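PDB 4UJ8: surface layer protein from Geobacillus stearothermophilus, which probably self-assembles into the crystalline surface layer that coats the bacterial cell, this piece being its calcium-binding domains 6 and 7. Local coordinates for residues 20-25 against 33-38; 37-42 against 50-55. All coordinates share one frame; numbering follows the deposited sequence.

Contact 1 (20-25 against 33-38); sequences GKIDKS and NDVQLK. With CA (calcium ion), chain F; CA (calcium ion), chain E.
Two calcium sites at one end of the first of the two domains in this piece join Lys21 and Asp23 on the short strand 21-23 to Asn33 and Asp34, which lead into strand 34-42. At the first ion the backbone oxygens Lys21 O and Asp34 O lie 3.0 Å apart, a spacing that would probably be unfavourable without the calcium that binds both; Asp18, Asp19, Asn32 and two waters complete the shell. At the second, Asn33 turns its amide oxygen inward, OD1 binding calcium at 2.3 Å beside Asp23 O and Ser25 O, while its ND2 donates to a water on the same ion. Glu28 supplies the carboxylate there. The strands run roughly antiparallel, yet they belong to different sheets of a Big-like beta sandwich: 21-23 pairs with strand 105-115, so metal and apolar side chains bridge the sheets here. Asp23 OD1 takes the N-H of Ser25 from above the carboxylate plane at 3.0 Å, an Asx turn that shapes the bend presenting both carbonyls; Thr117 holds the carboxylate from outside. Beside the calcium sites, Ile22 CG1 meets Val35 CG2 at 3.8 Å, the two branched side chains crossing at about a right angle. A chi1 of 174° leaves Val35 CG2 anti to its own carbonyl carbon, and this branch meets Gly20 C at 3.3 Å. Cutting Ile22 back to an alanine is likely to open a gap beside Val35 CG2 and the Asp34 backbone. Gln36 NE2 steadies Asp34 OD1 by a nearly straight 2.7 Å bond.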
loop_
_atom_site.group_PDB
_atom_site.type_symbol
_atom_site.label_atom_id
_atom_site.label_comp_id
_atom_site.label_asym_id
_atom_site.label_seq_id
_atom_site.Cartn_x
_atom_site.Cartn_y
_atom_site.Cartn_z
ATOM N N GLY A 20 -0.527 -3.940 -17.600
ATOM C CA GLY A 20 -0.919 -5.225 -17.046
ATOM C C GLY A 20 -0.857 -5.289 -15.533
ATOM O O GLY A 20 -1.005 -6.363 -14.939
ATOM N N LYS A 21 -0.660 -4.128 -14.910
ATOM C CA LYS A 21 -0.587 -4.043 -13.464
ATOM C C LYS A 21 -1.644 -3.106 -12.894
ATOM O O LYS A 21 -2.095 -2.176 -13.560
ATOM C CB LYS A 21 0.800 -3.566 -13.025
ATOM C CG LYS A 21 1.939 -4.445 -13.488
ATOM C CD LYS A 21 3.276 -3.782 -13.184
ATOM C CE LYS A 21 4.448 -4.747 -13.387
ATOM N NZ LYS A 21 4.349 -5.501 -14.668
ATOM N N ILE A 22 -2.014 -3.366 -11.643
ATOM C CA ILE A 22 -2.979 -2.573 -10.884
ATOM C C ILE A 22 -2.300 -2.162 -9.578
ATOM O O ILE A 22 -1.876 -3.028 -8.809
ATOM C CB ILE A 22 -4.258 -3.393 -10.591
ATOM C CG1 ILE A 22 -4.909 -3.841 -11.905
ATOM C CG2 ILE A 22 -5.233 -2.627 -9.671
ATOM C CD1 ILE A 22 -6.056 -4.825 -11.704
ATOM N N ASP A 23 -2.176 -0.858 -9.332
ATOM C CA ASP A 23 -1.410 -0.363 -8.164
ATOM C C ASP A 23 -2.379 0.060 -7.066
ATOM O O ASP A 23 -3.098 1.048 -7.212
ATOM C CB ASP A 23 -0.490 0.792 -8.594
ATOM C CG ASP A 23 0.488 1.220 -7.505
ATOM O OD1 ASP A 23 0.272 0.865 -6.330
ATOM O OD2 ASP A 23 1.472 1.931 -7.828
ATOM N N LYS A 24 -2.434 -0.710 -5.985
ATOM C CA LYS A 24 -3.449 -0.471 -4.974
ATOM C C LYS A 24 -2.994 0.603 -4.002
ATOM O O LYS A 24 -3.648 0.848 -2.994
ATOM C CB LYS A 24 -3.806 -1.758 -4.233
ATOM C CG LYS A 24 -2.676 -2.388 -3.453
ATOM C CD LYS A 24 -3.221 -3.544 -2.630
ATOM C CE LYS A 24 -2.166 -4.101 -1.714
ATOM N NZ LYS A 24 -2.717 -5.185 -0.845
ATOM N N SER A 25 -1.882 1.260 -4.313
ATOM C CA SER A 25 -1.540 2.499 -3.620
ATOM C C SER A 25 -2.669 3.517 -3.810
ATOM O O SER A 25 -3.419 3.463 -4.783
ATOM C CB SER A 25 -0.221 3.068 -4.136
ATOM O OG SER A 25 -0.057 4.421 -3.737
ATOM N N ASN A 33 -4.792 2.149 -12.030
ATOM C CA ASN A 33 -5.805 1.408 -11.290
ATOM C C ASN A 33 -6.573 0.389 -12.105
ATOM O O ASN A 33 -7.609 -0.135 -11.660
ATOM C CB ASN A 33 -6.779 2.390 -10.653
ATOM C CG ASN A 33 -6.126 3.198 -9.571
ATOM O OD1 ASN A 33 -5.424 2.646 -8.733
ATOM N ND2 ASN A 33 -6.322 4.510 -9.597
ATOM N N ASP A 34 -6.082 0.083 -13.298
ATOM C CA ASP A 34 -6.724 -0.983 -14.033
ATOM C C ASP A 34 -5.766 -1.715 -14.938
ATOM O O ASP A 34 -4.596 -1.358 -15.052
ATOM C CB ASP A 34 -7.936 -0.464 -14.847
ATOM C CG ASP A 34 -7.568 0.545 -15.932
ATOM O OD1 ASP A 34 -6.430 0.531 -16.465
ATOM O OD2 ASP A 34 -8.450 1.358 -16.292
ATOM N N VAL A 35 -6.292 -2.784 -15.526
ATOM C CA VAL A 35 -5.727 -3.394 -16.718
ATOM C C VAL A 35 -6.831 -3.319 -17.761
ATOM O O VAL A 35 -8.018 -3.483 -17.442
ATOM C CB VAL A 35 -5.286 -4.850 -16.480
ATOM C CG1 VAL A 35 -4.830 -5.522 -17.790
ATOM C CG2 VAL A 35 -4.170 -4.904 -15.447
ATOM N N GLN A 36 -6.449 -3.029 -18.993
ATOM C CA GLN A 36 -7.403 -2.897 -20.089
ATOM C C GLN A 36 -7.097 -3.928 -21.166
ATOM O O GLN A 36 -5.966 -3.994 -21.654
ATOM C CB GLN A 36 -7.345 -1.489 -20.655
ATOM C CG GLN A 36 -7.534 -0.414 -19.581
ATOM C CD GLN A 36 -6.817 0.865 -19.938
ATOM O OE1 GLN A 36 -6.799 1.266 -21.102
ATOM N NE2 GLN A 36 -6.191 1.501 -18.945
ATOM N N LEU A 37 -8.107 -4.721 -21.524
ATOM C CA LEU A 37 -7.936 -5.850 -22.442
ATOM C C LEU A 37 -8.785 -5.705 -23.681
ATOM O O LEU A 37 -9.917 -5.226 -23.625
ATOM C CB LEU A 37 -8.281 -7.172 -21.745
ATOM C CG LEU A 37 -7.507 -7.501 -20.470
ATOM C CD1 LEU A 37 -8.057 -8.751 -19.796
ATOM C CD2 LEU A 37 -6.018 -7.650 -20.757
ATOM N N LYS A 38 -8.211 -6.109 -24.812
ATOM C CA LYS A 38 -8.972 -6.327 -26.046
ATOM C C LYS A 38 -8.820 -7.786 -26.449
ATOM O O LYS A 38 -7.827 -8.421 -26.116
ATOM C CB LYS A 38 -8.486 -5.421 -27.181
ATOM C CG LYS A 38 -8.662 -3.940 -26.930
ATOM C CD LYS A 38 -10.109 -3.581 -26.934
ATOM C CE LYS A 38 -10.663 -3.660 -28.332
ATOM N NZ LYS A 38 -11.964 -2.961 -28.471
HETATM CA CA CA F . -3.961 3.286 -7.096
HETATM CA CA CA E . -2.334 -0.589 -15.406
HETATM O O HOH W 1 -4.869 5.462 -7.095
HETATM O O HOH W 2 -3.910 1.311 -15.686
HETATM O O HOH W 3 -1.079 1.276 -16.576
HETATM O O HOH W 4 -5.972 2.714 -5.928
#

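Contact 2 (37-42 against 50-55)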
loop_
_atom_site.group_PDB
_atom_site.type_symbol
_atom_site.label_atom_id
_atom_site.label_comp_id
_atom_site.label_asym_id
_atom_site.label_seq_id
_atom_site.Cartn_x
_atom_site.Cartn_y
_atom_site.Cartn_z
ATOM N N LEU A 37 -8.107 -4.721 -21.524
ATOM C CA LEU A 37 -7.936 -5.850 -22.442
ATOM C C LEU A 37 -8.785 -5.705 -23.681
ATOM O O LEU A 37 -9.917 -5.226 -23.625
ATOM C CB LEU A 37 -8.281 -7.172 -21.745
ATOM C CG LEU A 37 -7.507 -7.501 -20.470
ATOM C CD1 LEU A 37 -8.057 -8.751 -19.796
ATOM C CD2 LEU A 37 -6.018 -7.650 -20.757
ATOM N N LYS A 38 -8.211 -6.109 -24.812
ATOM C CA LYS A 38 -8.972 -6.327 -26.046
ATOM C C LYS A 38 -8.820 -7.786 -26.449
ATOM O O LYS A 38 -7.827 -8.421 -26.116
ATOM C CB LYS A 38 -8.486 -5.421 -27.181
ATOM C CG LYS A 38 -8.662 -3.940 -26.930
ATOM C CD LYS A 38 -10.109 -3.581 -26.934
ATOM C CE LYS A 38 -10.663 -3.660 -28.332
ATOM N NZ LYS A 38 -11.964 -2.961 -28.471
ATOM N N VAL A 39 -9.820 -8.334 -27.135
ATOM C CA VAL A 39 -9.705 -9.681 -27.666
ATOM C C VAL A 39 -10.023 -9.656 -29.159
ATOM O O VAL A 39 -11.132 -9.311 -29.565
ATOM C CB VAL A 39 -10.645 -10.682 -26.960
ATOM C CG1 VAL A 39 -10.385 -12.093 -27.469
ATOM C CG2 VAL A 39 -10.428 -10.642 -25.453
ATOM N N TYR A 40 -9.036 -10.019 -29.970
ATOM C CA TYR A 40 -9.177 -9.944 -31.411
ATOM C C TYR A 40 -9.148 -11.331 -32.052
ATOM O O TYR A 40 -8.481 -12.256 -31.562
ATOM C CB TYR A 40 -8.069 -9.061 -32.010
ATOM C CG TYR A 40 -8.162 -7.572 -31.682
ATOM C CD1 TYR A 40 -9.212 -6.796 -32.150
ATOM C CD2 TYR A 40 -7.170 -6.940 -30.929
ATOM C CE1 TYR A 40 -9.293 -5.434 -31.868
ATOM C CE2 TYR A 40 -7.248 -5.583 -30.636
ATOM C CZ TYR A 40 -8.302 -4.836 -31.119
ATOM O OH TYR A 40 -8.377 -3.482 -30.844
ATOM N N ALA A 41 -9.917 -11.474 -33.121
ATOM C CA ALA A 41 -9.789 -12.619 -34.002
ATOM C C ALA A 41 -8.989 -12.163 -35.221
ATOM O O ALA A 41 -9.329 -11.144 -35.828
ATOM C CB ALA A 41 -11.146 -13.135 -34.406
ATOM N N VAL A 42 -7.956 -12.913 -35.590
ATOM C CA VAL A 42 -7.091 -12.507 -36.702
ATOM C C VAL A 42 -6.919 -13.635 -37.732
ATOM O O VAL A 42 -6.862 -14.804 -37.359
ATOM C CB VAL A 42 -5.704 -12.046 -36.184
ATOM C CG1 VAL A 42 -5.881 -10.964 -35.130
ATOM C CG2 VAL A 42 -4.924 -13.196 -35.588
ATOM N N GLY A 50 -12.242 -9.659 -36.512
ATOM C CA GLY A 50 -13.228 -9.471 -35.468
ATOM C C GLY A 50 -12.660 -8.849 -34.205
ATOM O O GLY A 50 -11.572 -9.211 -33.751
ATOM N N ASP A 51 -13.409 -7.895 -33.660
ATOM C CA ASP A 51 -13.187 -7.404 -32.308
ATOM C C ASP A 51 -14.233 -8.075 -31.428
ATOM O O ASP A 51 -15.379 -7.648 -31.413
ATOM C CB ASP A 51 -13.310 -5.877 -32.246
ATOM C CG ASP A 51 -12.976 -5.317 -30.875
ATOM O OD1 ASP A 51 -12.995 -6.087 -29.901
ATOM O OD2 ASP A 51 -12.709 -4.101 -30.779
ATOM N N ILE A 52 -13.848 -9.124 -30.713
ATOM C CA ILE A 52 -14.829 -9.892 -29.962
ATOM C C ILE A 52 -14.756 -9.599 -28.471
ATOM O O ILE A 52 -15.194 -10.401 -27.648
ATOM C CB ILE A 52 -14.654 -11.398 -30.195
ATOM C CG1 ILE A 52 -13.257 -11.855 -29.763
ATOM C CG2 ILE A 52 -14.920 -11.728 -31.672
ATOM C CD1 ILE A 52 -13.092 -13.365 -29.718
ATOM N N THR A 53 -14.193 -8.448 -28.123
ATOM C CA THR A 53 -14.033 -8.099 -26.715
ATOM C C THR A 53 -15.383 -8.053 -25.985
ATOM O O THR A 53 -15.486 -8.488 -24.843
ATOM C CB THR A 53 -13.322 -6.749 -26.553
ATOM O OG1 THR A 53 -12.115 -6.746 -27.333
ATOM C CG2 THR A 53 -12.996 -6.487 -25.066
ATOM N N ASN A 54 -16.413 -7.561 -26.668
ATOM C CA ASN A 54 -17.756 -7.515 -26.088
ATOM C C ASN A 54 -18.463 -8.878 -26.019
ATOM O O ASN A 54 -19.428 -9.048 -25.280
ATOM C CB ASN A 54 -18.635 -6.544 -26.866
ATOM C CG ASN A 54 -19.896 -6.206 -26.122
ATOM O OD1 ASN A 54 -19.859 -6.010 -24.913
ATOM N ND2 ASN A 54 -21.019 -6.179 -26.821
ATOM N N ASP A 55 -17.991 -9.846 -26.795
ATOM C CA ASP A 55 -18.655 -11.144 -26.873
ATOM C C ASP A 55 -18.103 -12.123 -25.852
ATOM O O ASP A 55 -18.788 -13.040 -25.415
ATOM C CB ASP A 55 -18.507 -11.743 -28.276
ATOM C CG ASP A 55 -18.950 -10.794 -29.367
ATOM O OD1 ASP A 55 -20.032 -10.174 -29.229
ATOM O OD2 ASP A 55 -18.217 -10.673 -30.371
#
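Backbone bonds tie Ala41 to Gly50 as a hydrogen-bonded antiparallel pair: Ala41 N reaches Gly50 O at 2.9 Å, whereas the return bond from Gly50 N to Ala41 O is weak. One step on, Ile52 N donates to Val39 O at 3.0 Å, meeting it nearly end-on, with a C=O...N angle of 167°. Next to it a side chain takes over from the backbone: Val39 N donates its N-H to Thr53 OG1 at 2.8 Å along an almost straight line (171°). Strands 34-42 and 48-51 form a beta hairpin of the Big-like domain, in the sheet where 34-42 also pairs with 11-16 and 80-87, and an Asx turn follows at Asp51. In that turn Asp51 OD1 accepts both the N-H of Thr53 and the Thr53 hydroxyl, so the threonine, donor and acceptor at once, passes the carboxylate's hold on to the first strand. The charged contact uses the other oxygen. Bent at both chi2 and chi3, the Lys38 chain folds over Thr53 and brings NZ to Asp51 OD2 at 2.7 Å, on the syn lone pair. Asp80 and the carbonyl of Thr81 also hold this ammonium, which probably eases the closeness of the two aspartates. Among the apolar and aromatic contacts, Val39, beta-branched and so suited to a buried strand, packs its CG1 on Ile52 CG1 at 3.7 Å, and Ile52 offers it CD1 as well. On the face shared with Asp51, the Tyr40 ring has Gly50 O at its edge, in plane, and its CE1 lies 3.8 Å from Asp51 CG, with ring and carboxylate planes 55° apart.

How the contacts relate
Both contacts use strand 34-42, contact 1 at its beginning and contact 2 farther along, their centres about 19 Å apart; Leu37 and Lys38 belong to both ranges. Both are partly buried; contact 2 buries polar Lys38 and Thr53 along with Val39, whereas contact 1 has exposed Asn33 at its rim and buried Ile22 and Val35. Their partners differ: contact 1 reaches across to strand 21-23 of the other sheet, contact 2 to the neighbouring hairpin strand of the same sheet. The chemistry follows. Between sheets, calcium takes the place of direct hydrogen bonds, whereas within the sheet backbone bonds, a threonine hydroxyl and a salt bridge do the joining. An Asx turn helps shape the chain in each.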